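Local structure of 70 kDa protein (Xanthomonas sp., 4B2N) at residues A[18-22]-A[23-27]; A[133-136]-A[137-141]; A[222-225]-A[226-229]; A[476-479]-A[480-484]; A[646-649]-A[650-653]. The protein is a dihaem c-type cytochrome that cleaves rubber (polyisoprene) with dioxygen, working processively along the polymer. All coordinates share one frame; numbering follows the deposited sequence.

Contact 1 of 5, residues A[18-22]-A[23-27]; sequences LLDQA and SIRSP
R25 folds back over A22 to grip the backbone of D20, closing a bend in the loop that leads into helix 27-32. From CB the chain leaves with CG anti to the backbone N (chi1 -167°), then bends at chi2 and chi3, which curls it toward the residues before it. NE passes 3.9 Å from CB of A22, and at CZ the same methyl lies over the middle of one guanidinium face, with CB of A22 3.7 Å from CZ of R25. At the tip NH1 and NH2 of R25 both donate to O of D20, at 2.9 Å and 2.8 Å, an end-on grip on one atom that sits at the guanidinium edge, close to its plane. NH1 also reaches the D20 carboxylate, 3.2 Å from OD2, in a salt bridge whose hydrogen bond is weak and bent at 121°; the two planar groups stand almost perpendicular. The stronger partner of that carboxylate is K414. A water takes the N-H of A22 at 2.9 Å from its N and, weakly, one from NH2 of R25. S347 accepts from the backbone N of R25, and F296 and Y507 pack against its side chain. The buried guanidinium thus spends its straighter bonds on a neutral carbonyl, while the D20 carboxylate, shared with K414, probably offsets only part of the arginine's charge.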
loop_
_atom_site.group_PDB
_atom_site.type_symbol
_atom_site.label_atom_id
_atom_site.label_comp_id
_atom_site.label_asym_id
_atom_site.label_seq_id
_atom_site.Cartn_x
_atom_site.Cartn_y
_atom_site.Cartn_z
ATOM N N LEU A 18 -25.158 -14.402 12.058
ATOM C CA LEU A 18 -24.308 -14.616 10.885
ATOM C C LEU A 18 -23.691 -13.253 10.490
ATOM O O LEU A 18 -22.510 -13.168 10.157
ATOM C CB LEU A 18 -25.129 -15.204 9.709
ATOM C CG LEU A 18 -25.556 -16.673 9.755
ATOM C CD1 LEU A 18 -26.591 -17.006 8.706
ATOM C CD2 LEU A 18 -24.387 -17.644 9.671
ATOM N N LEU A 19 -24.485 -12.194 10.533
ATOM C CA LEU A 19 -24.021 -10.880 10.071
ATOM C C LEU A 19 -23.326 -10.199 11.240
ATOM O O LEU A 19 -23.563 -10.531 12.411
ATOM C CB LEU A 19 -25.204 -10.045 9.597
ATOM C CG LEU A 19 -25.932 -10.640 8.398
ATOM C CD1 LEU A 19 -26.974 -9.652 7.877
ATOM C CD2 LEU A 19 -24.988 -11.082 7.280
ATOM N N ASP A 20 -22.437 -9.271 10.939
ATOM C CA ASP A 20 -21.779 -8.534 11.952
ATOM C C ASP A 20 -21.393 -7.162 11.377
ATOM O O ASP A 20 -20.207 -6.894 11.169
ATOM C CB ASP A 20 -20.499 -9.274 12.291
ATOM C CG ASP A 20 -19.694 -8.591 13.403
ATOM O OD1 ASP A 20 -20.213 -7.771 14.131
ATOM O OD2 ASP A 20 -18.548 -8.912 13.621
ATOM N N GLN A 21 -22.359 -6.296 11.151
ATOM C CA GLN A 21 -22.114 -4.950 10.586
ATOM C C GLN A 21 -21.564 -4.041 11.708
ATOM O O GLN A 21 -22.012 -4.109 12.780
ATOM C CB GLN A 21 -23.434 -4.448 9.987
ATOM C CG GLN A 21 -23.989 -5.479 8.980
ATOM C CD GLN A 21 -25.511 -5.393 8.717
ATOM O OE1 GLN A 21 -26.343 -6.048 9.383
ATOM N NE2 GLN A 21 -25.873 -4.612 7.707
ATOM N N ALA A 22 -20.498 -3.256 11.504
ATOM C CA ALA A 22 -19.932 -2.502 12.658
ATOM C C ALA A 22 -19.319 -1.255 12.184
ATOM O O ALA A 22 -18.715 -1.240 11.104
ATOM C CB ALA A 22 -18.938 -3.302 13.438
ATOM N N SER A 23 -19.539 -0.190 12.950
ATOM C CA SER A 23 -18.957 1.080 12.662
ATOM C C SER A 23 -17.533 1.021 13.192
ATOM O O SER A 23 -16.594 1.658 12.640
ATOM C CB SER A 23 -19.724 2.130 13.456
ATOM O OG SER A 23 -20.868 2.472 12.737
ATOM N N ILE A 24 -17.430 0.381 14.355
ATOM C CA ILE A 24 -16.152 0.240 15.029
ATOM C C ILE A 24 -15.751 -1.208 14.826
ATOM O O ILE A 24 -16.346 -2.097 15.365
ATOM C CB ILE A 24 -16.207 0.613 16.517
ATOM C CG1 ILE A 24 -16.850 1.983 16.668
ATOM C CG2 ILE A 24 -14.755 0.656 17.097
ATOM C CD1 ILE A 24 -17.084 2.317 18.149
ATOM N N ARG A 25 -14.696 -1.413 14.040
ATOM C CA ARG A 25 -14.215 -2.734 13.726
ATOM C C ARG A 25 -12.857 -3.080 14.428
ATOM O O ARG A 25 -12.666 -4.141 15.057
ATOM C CB ARG A 25 -14.074 -2.763 12.190
ATOM C CG ARG A 25 -13.885 -4.158 11.692
ATOM C CD ARG A 25 -15.128 -4.951 11.967
ATOM N NE ARG A 25 -16.181 -4.712 10.995
ATOM C CZ ARG A 25 -17.279 -5.460 10.966
ATOM N NH1 ARG A 25 -17.405 -6.445 11.856
ATOM N NH2 ARG A 25 -18.217 -5.253 10.054
ATOM N N SER A 26 -11.920 -2.150 14.350
ATOM C CA SER A 26 -10.623 -2.263 14.993
ATOM C C SER A 26 -10.781 -2.817 16.401
ATOM O O SER A 26 -11.450 -2.225 17.205
ATOM C CB SER A 26 -10.051 -0.827 15.134
ATOM O OG SER A 26 -8.954 -0.933 16.032
ATOM N N PRO A 27 -10.160 -3.947 16.735
ATOM C CA PRO A 27 -10.447 -4.562 18.068
ATOM C C PRO A 27 -10.034 -3.749 19.319
ATOM O O PRO A 27 -10.729 -3.724 20.302
ATOM C CB PRO A 27 -9.678 -5.873 18.006
ATOM C CG PRO A 27 -9.692 -6.225 16.558
ATOM C CD PRO A 27 -9.521 -4.911 15.798
HETATM O O HOH W 1 -19.264 -2.612 8.942
#

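Contact 2 of 5, residues A[133-136]-A[137-141]; sequences FEEQ and VSKRY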
loop_
_atom_site.group_PDB
_atom_site.type_symbol
_atom_site.label_atom_id
_atom_site.label_comp_id
_atom_site.label_asym_id
_atom_site.label_seq_id
_atom_site.Cartn_x
_atom_site.Cartn_y
_atom_site.Cartn_z
ATOM N N PHE A 133 -7.634 25.916 -11.017
ATOM C CA PHE A 133 -6.328 25.308 -10.847
ATOM C C PHE A 133 -6.366 24.214 -9.743
ATOM O O PHE A 133 -5.922 23.107 -9.915
ATOM C CB PHE A 133 -5.325 26.389 -10.441
ATOM C CG PHE A 133 -3.958 25.849 -10.078
ATOM C CD1 PHE A 133 -3.125 25.309 -11.058
ATOM C CD2 PHE A 133 -3.502 25.861 -8.720
ATOM C CE1 PHE A 133 -1.858 24.816 -10.701
ATOM C CE2 PHE A 133 -2.230 25.366 -8.363
ATOM C CZ PHE A 133 -1.417 24.814 -9.373
ATOM N N GLU A 134 -6.916 24.542 -8.592
ATOM C CA GLU A 134 -6.809 23.637 -7.470
ATOM C C GLU A 134 -7.570 22.325 -7.791
ATOM O O GLU A 134 -7.078 21.209 -7.589
ATOM C CB GLU A 134 -7.330 24.426 -6.228
ATOM C CG GLU A 134 -6.884 23.849 -4.911
ATOM C CD GLU A 134 -7.479 24.622 -3.743
ATOM O OE1 GLU A 134 -7.340 25.885 -3.678
ATOM O OE2 GLU A 134 -8.065 23.909 -2.908
ATOM N N GLU A 135 -8.713 22.429 -8.449
ATOM C CA GLU A 135 -9.400 21.238 -8.912
ATOM C C GLU A 135 -8.646 20.468 -9.994
ATOM O O GLU A 135 -8.664 19.243 -10.008
ATOM C CB GLU A 135 -10.793 21.597 -9.423
ATOM C CG GLU A 135 -11.541 20.382 -9.995
ATOM C CD GLU A 135 -13.009 20.713 -10.306
ATOM O OE1 GLU A 135 -13.303 21.504 -11.222
ATOM O OE2 GLU A 135 -13.867 20.239 -9.568
ATOM N N GLN A 136 -8.074 21.174 -10.976
ATOM C CA GLN A 136 -7.286 20.519 -12.004
ATOM C C GLN A 136 -6.096 19.725 -11.451
ATOM O O GLN A 136 -5.752 18.663 -11.997
ATOM C CB GLN A 136 -6.794 21.553 -13.064
ATOM C CG GLN A 136 -7.994 22.012 -13.918
ATOM C CD GLN A 136 -7.550 22.648 -15.228
ATOM O OE1 GLN A 136 -7.874 23.818 -15.541
ATOM N NE2 GLN A 136 -6.856 21.866 -16.016
ATOM N N VAL A 137 -5.495 20.237 -10.360
ATOM C CA VAL A 137 -4.434 19.462 -9.731
ATOM C C VAL A 137 -4.947 18.085 -9.328
ATOM O O VAL A 137 -4.289 17.093 -9.637
ATOM C CB VAL A 137 -3.780 20.149 -8.537
ATOM C CG1 VAL A 137 -2.763 19.225 -7.838
ATOM C CG2 VAL A 137 -3.132 21.437 -9.007
ATOM N N SER A 138 -6.074 18.051 -8.632
ATOM C CA SER A 138 -6.723 16.793 -8.161
ATOM C C SER A 138 -7.030 15.925 -9.333
ATOM O O SER A 138 -6.763 14.733 -9.301
ATOM C CB SER A 138 -8.037 17.113 -7.414
ATOM O OG SER A 138 -7.682 17.329 -6.024
ATOM N N LYS A 139 -7.642 16.511 -10.353
ATOM C CA LYS A 139 -8.037 15.713 -11.515
ATOM C C LYS A 139 -6.826 15.077 -12.222
ATOM O O LYS A 139 -6.802 13.882 -12.461
ATOM C CB LYS A 139 -8.804 16.574 -12.524
ATOM C CG LYS A 139 -10.270 16.800 -12.186
ATOM C CD LYS A 139 -10.770 17.932 -13.101
ATOM C CE LYS A 139 -12.212 18.185 -12.928
ATOM N NZ LYS A 139 -12.537 19.069 -14.090
ATOM N N ARG A 140 -5.805 15.905 -12.510
ATOM C CA ARG A 140 -4.638 15.463 -13.282
ATOM C C ARG A 140 -3.896 14.361 -12.548
ATOM O O ARG A 140 -3.477 13.349 -13.134
ATOM C CB ARG A 140 -3.661 16.638 -13.493
ATOM C CG ARG A 140 -2.476 16.261 -14.405
ATOM C CD ARG A 140 -1.705 17.532 -14.641
ATOM N NE ARG A 140 -0.476 17.292 -15.367
ATOM C CZ ARG A 140 -0.389 17.347 -16.696
ATOM N NH1 ARG A 140 -1.505 17.605 -17.405
ATOM N NH2 ARG A 140 0.784 17.143 -17.303
ATOM N N TYR A 141 -3.758 14.513 -11.242
ATOM C CA TYR A 141 -2.834 13.624 -10.557
ATOM C C TYR A 141 -3.567 12.471 -9.879
ATOM O O TYR A 141 -2.909 11.612 -9.271
ATOM C CB TYR A 141 -1.991 14.400 -9.547
ATOM C CG TYR A 141 -1.093 15.418 -10.213
ATOM C CD1 TYR A 141 -0.202 15.035 -11.255
ATOM C CD2 TYR A 141 -1.131 16.750 -9.831
ATOM C CE1 TYR A 141 0.578 16.009 -11.913
ATOM C CE2 TYR A 141 -0.335 17.692 -10.458
ATOM C CZ TYR A 141 0.535 17.327 -11.451
ATOM O OH TYR A 141 1.270 18.353 -12.040
HETATM O O HOH W 2 -8.759 19.842 -5.172
HETATM O O HOH W 3 -11.565 21.567 -13.444
#
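One methyl of V137 rests on the ring of F133 one helical turn earlier, the tight side of helix 133-141. With CG1 of V137 anti to the backbone N (chi1 175°), CG2 is left to face back along the helix; it stands 4.0 Å from the centroid of the F133 ring, 17° off the ring normal, a CH-pi contact over the face, shifted toward the CZ rim. The closest ring atom is CZ of F133, 3.8 Å from CG2 of V137. W124 and, as a cation-pi partner, R129 also meet this ring. In the main chain, N of V137 donates to O of F133 at 2.9 Å, and N of R140 to O of Q136 at 2.8 Å, but the bond from N of S138 to O of E134 is long and weak.

The outer side is looser. The extended chains of E135 and K139 touch through their methylenes, CG of E135 being 3.7 Å from CE of K139, whereas OE1 and NZ remain 3.8 Å apart in a long salt bridge. A water fills in between them, 2.8 Å from OE1 of E135 as donor and equally far from NZ of K139 as acceptor. NZ also donates to the carbonyl of A543. The charged pair is thus bridged by water as much as by its long direct approach, and its electrostatic gain is probably modest.

Contact 3 of 5, residues A[222-225]-A[226-229]; sequences ASDM and FRTT
The guanidinium of R227 turns back along the last turn of helix 218-226 to meet the side chains of S223 and D224. NH2 of R227 lies 3.1 Å from OD1 of D224 in a salt bridge, approaching from above the carboxylate plane, with the two planar groups nearly at right angles (87°). At the guanidinium edge, NH1 of R227 gives a weak bond to OG of S223 at 3.0 Å. A water closes the cluster, donating to OD1 of D224 and accepting from NH1 of R227 at 2.6 Å.

The bend at chi3 (-65°) carries the arginine tip back to this site, and the second shell holds its partners in place. OD2 of D224 is taken by R140 and Y141 of helix 133-141, OG of S223 is hydrogen-bonded to the carbonyl of P616 and the backbone N of I618, and NH2 of R227 also donates to the carbonyl of Q123. Beyond them the helix runs out into a turn: N of R227 bonds to O of D224, and O of M225 receives both N of T228, at 2.9 Å, and OG1 of T228, at 2.6 Å. The hydroxyl meets a lone pair of O of M225 in the carbonyl plane, whereas the amide comes from above it. Shared between two arginines, the buried D224 carboxylate is probably kept ionised, and the threonine hydroxyl supplies a second donor to a carbonyl in the last turn.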
loop_
_atom_site.group_PDB
_atom_site.type_symbol
_atom_site.label_atom_id
_atom_site.label_comp_id
_atom_site.label_asym_id
_atom_site.label_seq_id
_atom_site.Cartn_x
_atom_site.Cartn_y
_atom_site.Cartn_z
ATOM N N ALA A 222 5.503 12.963 -10.859
ATOM C CA ALA A 222 6.987 12.930 -10.899
ATOM C C ALA A 222 7.485 13.624 -12.185
ATOM O O ALA A 222 8.375 14.504 -12.156
ATOM C CB ALA A 222 7.505 11.444 -10.836
ATOM N N SER A 223 6.849 13.275 -13.310
ATOM C CA SER A 223 7.233 13.868 -14.604
ATOM C C SER A 223 7.047 15.373 -14.610
ATOM O O SER A 223 8.025 16.142 -14.947
ATOM C CB SER A 223 6.407 13.222 -15.724
ATOM O OG SER A 223 6.798 13.809 -16.932
ATOM N N ASP A 224 5.854 15.831 -14.209
ATOM C CA ASP A 224 5.631 17.276 -14.117
ATOM C C ASP A 224 6.649 17.928 -13.191
ATOM O O ASP A 224 7.235 18.975 -13.528
ATOM C CB ASP A 224 4.212 17.673 -13.686
ATOM C CG ASP A 224 3.144 17.279 -14.717
ATOM O OD1 ASP A 224 3.467 16.921 -15.882
ATOM O OD2 ASP A 224 1.964 17.371 -14.348
ATOM N N MET A 225 6.797 17.372 -11.989
ATOM C CA MET A 225 7.619 18.041 -10.953
ATOM C C MET A 225 9.080 18.146 -11.398
ATOM O O MET A 225 9.788 19.154 -11.093
ATOM C CB MET A 225 7.533 17.212 -9.652
ATOM C CG MET A 225 6.168 17.224 -9.028
ATOM S SD MET A 225 5.903 18.837 -8.391
ATOM C CE MET A 225 4.868 18.420 -6.997
ATOM N N PHE A 226 9.489 17.137 -12.146
ATOM C CA PHE A 226 10.871 17.008 -12.603
ATOM C C PHE A 226 11.209 18.220 -13.475
ATOM O O PHE A 226 12.365 18.640 -13.488
ATOM C CB PHE A 226 11.166 15.675 -13.361
ATOM C CG PHE A 226 12.559 15.673 -14.008
ATOM C CD1 PHE A 226 13.689 15.612 -13.207
ATOM C CD2 PHE A 226 12.731 15.803 -15.392
ATOM C CE1 PHE A 226 14.966 15.659 -13.773
ATOM C CE2 PHE A 226 14.007 15.879 -15.951
ATOM C CZ PHE A 226 15.112 15.795 -15.150
ATOM N N ARG A 227 10.207 18.783 -14.172
ATOM C CA ARG A 227 10.456 19.897 -15.105
ATOM C C ARG A 227 10.348 21.246 -14.429
ATOM O O ARG A 227 10.435 22.262 -15.080
ATOM C CB ARG A 227 9.497 19.861 -16.301
ATOM C CG ARG A 227 9.617 18.570 -17.123
ATOM C CD ARG A 227 8.936 18.697 -18.486
ATOM N NE ARG A 227 7.499 18.867 -18.405
ATOM C CZ ARG A 227 6.630 17.897 -18.071
ATOM N NH1 ARG A 227 7.015 16.647 -17.750
ATOM N NH2 ARG A 227 5.345 18.179 -18.049
ATOM N N THR A 228 10.099 21.273 -13.115
ATOM C CA THR A 228 10.153 22.513 -12.395
ATOM C C THR A 228 11.572 22.875 -11.901
ATOM O O THR A 228 12.483 22.037 -11.958
ATOM C CB THR A 228 9.162 22.490 -11.185
ATOM O OG1 THR A 228 9.666 21.621 -10.154
ATOM C CG2 THR A 228 7.705 22.146 -11.645
ATOM N N THR A 229 11.754 24.096 -11.380
ATOM C CA THR A 229 13.081 24.507 -10.846
ATOM C C THR A 229 13.642 23.536 -9.813
ATOM O O THR A 229 12.984 23.258 -8.796
ATOM C CB THR A 229 13.052 25.941 -10.285
ATOM O OG1 THR A 229 12.676 26.771 -11.362
ATOM C CG2 THR A 229 14.430 26.417 -9.770
HETATM O O HOH W 4 4.625 15.621 -17.932
HETATM O O HOH W 5 12.891 19.584 -10.289
#

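Contact 4 of 5, residues A[476-479]-A[480-484]; sequences PRAI and YNNGG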
loop_
_atom_site.group_PDB
_atom_site.type_symbol
_atom_site.label_atom_id
_atom_site.label_comp_id
_atom_site.label_asym_id
_atom_site.label_seq_id
_atom_site.Cartn_x
_atom_site.Cartn_y
_atom_site.Cartn_z
ATOM N N PRO A 476 32.276 -7.389 3.636
ATOM C CA PRO A 476 31.914 -8.596 4.373
ATOM C C PRO A 476 30.421 -8.735 4.437
ATOM O O PRO A 476 29.961 -9.837 4.542
ATOM C CB PRO A 476 32.425 -8.363 5.818
ATOM C CG PRO A 476 32.723 -6.902 5.880
ATOM C CD PRO A 476 33.090 -6.506 4.482
ATOM N N ARG A 477 29.660 -7.642 4.339
ATOM C CA ARG A 477 28.161 -7.833 4.200
ATOM C C ARG A 477 27.790 -8.625 2.943
ATOM O O ARG A 477 27.004 -9.649 2.977
ATOM C CB ARG A 477 27.466 -6.455 4.220
ATOM C CG ARG A 477 27.378 -5.852 5.670
ATOM C CD ARG A 477 26.647 -4.474 5.686
ATOM N NE ARG A 477 25.320 -4.725 5.144
ATOM C CZ ARG A 477 24.286 -5.274 5.761
ATOM N NH1 ARG A 477 24.346 -5.599 7.058
ATOM N NH2 ARG A 477 23.189 -5.538 5.056
ATOM N N ALA A 478 28.349 -8.192 1.810
ATOM C CA ALA A 478 28.088 -8.861 0.500
ATOM C C ALA A 478 28.533 -10.328 0.557
ATOM O O ALA A 478 27.893 -11.207 -0.008
ATOM C CB ALA A 478 28.806 -8.111 -0.630
ATOM N N ILE A 479 29.645 -10.591 1.248
ATOM C CA ILE A 479 30.083 -11.953 1.437
ATOM C C ILE A 479 29.047 -12.795 2.185
ATOM O O ILE A 479 28.688 -13.932 1.752
ATOM C CB ILE A 479 31.441 -11.992 2.150
ATOM C CG1 ILE A 479 32.536 -11.472 1.173
ATOM C CG2 ILE A 479 31.732 -13.425 2.603
ATOM C CD1 ILE A 479 33.804 -11.071 1.959
ATOM N N TYR A 480 28.546 -12.262 3.287
ATOM C CA TYR A 480 27.460 -12.919 3.998
ATOM C C TYR A 480 26.237 -13.076 3.075
ATOM O O TYR A 480 25.647 -14.170 3.008
ATOM C CB TYR A 480 27.007 -12.132 5.254
ATOM C CG TYR A 480 25.752 -12.741 5.786
ATOM C CD1 TYR A 480 25.783 -14.021 6.366
ATOM C CD2 TYR A 480 24.506 -12.080 5.650
ATOM C CE1 TYR A 480 24.601 -14.637 6.778
ATOM C CE2 TYR A 480 23.330 -12.666 6.105
ATOM C CZ TYR A 480 23.400 -13.949 6.662
ATOM O OH TYR A 480 22.223 -14.497 7.093
ATOM N N ASN A 481 25.868 -12.012 2.374
ATOM C CA ASN A 481 24.699 -12.059 1.461
ATOM C C ASN A 481 24.806 -13.184 0.400
ATOM O O ASN A 481 23.782 -13.793 -0.042
ATOM C CB ASN A 481 24.529 -10.702 0.770
ATOM C CG ASN A 481 24.151 -9.604 1.750
ATOM O OD1 ASN A 481 23.806 -9.880 2.904
ATOM N ND2 ASN A 481 24.194 -8.337 1.269
ATOM N N ASN A 482 26.056 -13.527 0.074
ATOM C CA ASN A 482 26.339 -14.534 -0.950
ATOM C C ASN A 482 26.750 -15.860 -0.308
ATOM O O ASN A 482 27.427 -16.685 -0.931
ATOM C CB ASN A 482 27.392 -13.984 -1.943
ATOM C CG ASN A 482 26.852 -12.790 -2.804
ATOM O OD1 ASN A 482 26.846 -11.531 -2.423
ATOM N ND2 ASN A 482 26.375 -13.172 -3.976
ATOM N N GLY A 483 26.378 -16.090 0.945
ATOM C CA GLY A 483 26.555 -17.432 1.557
ATOM C C GLY A 483 27.764 -17.628 2.436
ATOM O O GLY A 483 27.982 -18.725 2.953
ATOM N N GLY A 484 28.539 -16.561 2.624
ATOM C CA GLY A 484 29.710 -16.543 3.486
ATOM C C GLY A 484 29.396 -16.365 4.976
ATOM O O GLY A 484 28.215 -16.392 5.383
HETATM O O HOH W 6 30.273 -15.439 0.099
#
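At G483 the backbone turns to positive phi (99°), and with this step I479 and G484 come together in the Schellman motif that ends helix 467-481, G483 being its C-prime residue. N of G484 reaches back to O of I479 at 2.8 Å, and inside that bond N of G483 donates to O of Y480 at 2.9 Å. Just before, the helical pattern is intact, with N of N481 bonded to O of R477 at 2.7 Å; it then weakens at N482, whose N splits between O of A478 and O of I479, both weak. The turn also brings CA of G484 to 3.8 Å from CG2 of I479, the branch that stands anti to that residue's backbone N.

On the inward face, R477 and N481 both bind E275, and R477 continues to the carbonyls of A444 and S447. R443 of helix 439-446 makes a cation-pi contact with the Y480 ring and donates through NH1 to the backbone O of Y480. The helix end is thereby tied to a neighbouring helix while its outer edge faces solvent: a water donates to O of I479 at 2.7 Å and, weakly, to O of N482.

Contact 5 of 5, residues A[646-649]-A[650-653]; sequences SLTD and SERW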
loop_
_atom_site.group_PDB
_atom_site.type_symbol
_atom_site.label_atom_id
_atom_site.label_comp_id
_atom_site.label_asym_id
_atom_site.label_seq_id
_atom_site.Cartn_x
_atom_site.Cartn_y
_atom_site.Cartn_z
ATOM N N SER A 646 -16.343 -21.917 -10.032
ATOM C CA SER A 646 -17.192 -23.061 -9.655
ATOM C C SER A 646 -18.500 -22.564 -9.010
ATOM O O SER A 646 -19.453 -23.348 -8.871
ATOM C CB SER A 646 -16.434 -23.970 -8.672
ATOM O OG SER A 646 -16.332 -23.392 -7.340
ATOM N N LEU A 647 -18.552 -21.279 -8.615
ATOM C CA LEU A 647 -19.756 -20.694 -8.010
ATOM C C LEU A 647 -20.903 -20.618 -9.008
ATOM O O LEU A 647 -20.685 -20.631 -10.212
ATOM C CB LEU A 647 -19.494 -19.272 -7.486
ATOM C CG LEU A 647 -18.505 -19.299 -6.354
ATOM C CD1 LEU A 647 -17.994 -17.873 -6.183
ATOM C CD2 LEU A 647 -19.219 -19.744 -5.077
ATOM N N THR A 648 -22.127 -20.539 -8.490
ATOM C CA THR A 648 -23.268 -20.233 -9.342
ATOM C C THR A 648 -23.487 -18.751 -9.297
ATOM O O THR A 648 -23.053 -18.089 -8.335
ATOM C CB THR A 648 -24.576 -20.954 -8.927
ATOM O OG1 THR A 648 -25.049 -20.460 -7.638
ATOM C CG2 THR A 648 -24.439 -22.572 -9.039
ATOM N N ASP A 649 -24.140 -18.211 -10.328
ATOM C CA ASP A 649 -24.468 -16.795 -10.290
ATOM C C ASP A 649 -25.315 -16.456 -9.053
ATOM O O ASP A 649 -25.178 -15.359 -8.496
ATOM C CB ASP A 649 -25.203 -16.360 -11.555
ATOM C CG ASP A 649 -24.281 -16.124 -12.738
ATOM O OD1 ASP A 649 -23.035 -16.284 -12.694
ATOM O OD2 ASP A 649 -24.848 -15.808 -13.784
ATOM N N SER A 650 -26.215 -17.359 -8.634
ATOM C CA SER A 650 -26.966 -17.116 -7.403
ATOM C C SER A 650 -26.069 -17.026 -6.165
ATOM O O SER A 650 -26.299 -16.159 -5.286
ATOM C CB SER A 650 -28.040 -18.167 -7.135
ATOM O OG SER A 650 -28.978 -18.008 -8.167
ATOM N N GLU A 651 -25.101 -17.929 -6.082
ATOM C CA GLU A 651 -24.091 -17.858 -5.014
ATOM C C GLU A 651 -23.350 -16.551 -5.069
ATOM O O GLU A 651 -23.161 -15.911 -4.034
ATOM C CB GLU A 651 -23.143 -19.019 -5.074
ATOM C CG GLU A 651 -23.774 -20.290 -4.528
ATOM C CD GLU A 651 -22.952 -21.502 -4.897
ATOM O OE1 GLU A 651 -22.368 -21.556 -6.008
ATOM O OE2 GLU A 651 -22.904 -22.404 -4.049
ATOM N N ARG A 652 -22.980 -16.115 -6.268
ATOM C CA ARG A 652 -22.243 -14.807 -6.413
ATOM C C ARG A 652 -23.014 -13.591 -5.917
ATOM O O ARG A 652 -22.457 -12.766 -5.166
ATOM C CB ARG A 652 -21.793 -14.600 -7.866
ATOM C CG ARG A 652 -20.854 -15.676 -8.385
ATOM C CD ARG A 652 -20.617 -15.565 -9.872
ATOM N NE ARG A 652 -19.528 -16.486 -10.208
ATOM C CZ ARG A 652 -19.643 -17.501 -11.043
ATOM N NH1 ARG A 652 -20.827 -17.728 -11.590
ATOM N NH2 ARG A 652 -18.620 -18.336 -11.260
ATOM N N TRP A 653 -24.272 -13.418 -6.340
ATOM C CA TRP A 653 -25.073 -12.308 -5.779
ATOM C C TRP A 653 -25.214 -12.385 -4.268
ATOM O O TRP A 653 -25.164 -11.330 -3.610
ATOM C CB TRP A 653 -26.461 -12.264 -6.430
ATOM C CG TRP A 653 -26.388 -11.955 -7.899
ATOM C CD1 TRP A 653 -26.753 -12.767 -8.947
ATOM C CD2 TRP A 653 -25.886 -10.712 -8.529
ATOM N NE1 TRP A 653 -26.534 -12.158 -10.178
ATOM C CE2 TRP A 653 -26.030 -10.907 -9.997
ATOM C CE3 TRP A 653 -25.355 -9.531 -8.060
ATOM C CZ2 TRP A 653 -25.649 -9.931 -10.914
ATOM C CZ3 TRP A 653 -24.997 -8.542 -8.991
ATOM C CH2 TRP A 653 -25.153 -8.734 -10.388
HETATM O O HOH W 7 -26.086 -12.710 -13.165
#
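A capping box starts helix 649-660, with T648 as N-cap and E651 three residues on, next to a haem c. The bonds are reciprocal: N of E651 donates to OG1 of T648 at 3.0 Å, and N of T648 donates in turn to OE1 of E651 at 2.7 Å, using the anti lone pair of that oxygen. OG1 of T648 sits between the backbone N and the carbonyl carbon (chi1 67°), which points it at the N-H of E651. The other carboxylate oxygen of E651 forms a salt bridge with R370, so both carboxylate oxygens of E651 are engaged.

L647, just before the cap, touches the haem whose iron has H641 as an axial ligand; its side chain lies about 4 Å from the cofactor at the nearest atoms. Its CD2 also rests 3.8 Å from OE1 of E651. R652 extends back along L647, whose carbonyl carbon lies over the rim of one guanidinium face, while NH1 of R652 meets OD1 of D649 at the edge, 2.9 Å away, in a salt bridge with a weak, bent hydrogen bond. The carbonyls of L528 and T644 accept from NE and NH2 of R652, respectively. W653 stacks on W525, and a water accepts from its indole, lying 3.1 Å from NE1 of W653.

Contacts 2 and 3 are largely buried and touch through the D224 carboxylate, which joins helices 133-141 and 218-226. Contact 1 is a surface bend, and contacts 4 and 5 are partly buried. Contact 5 opens a helix with side-chain capping, contact 4 closes one with backbone bonds and glycines, and contact 3 closes another with help from a threonine hydroxyl. Arginine–aspartate pairs recur in contacts 1, 3 and 5, always with steeply inclined planes, whereas contact 2 pairs lysine and glutamate at a longer distance with a bridging water. Contact 5 alone touches a haem; contacts 2 and 4 lie away from the annotated sites.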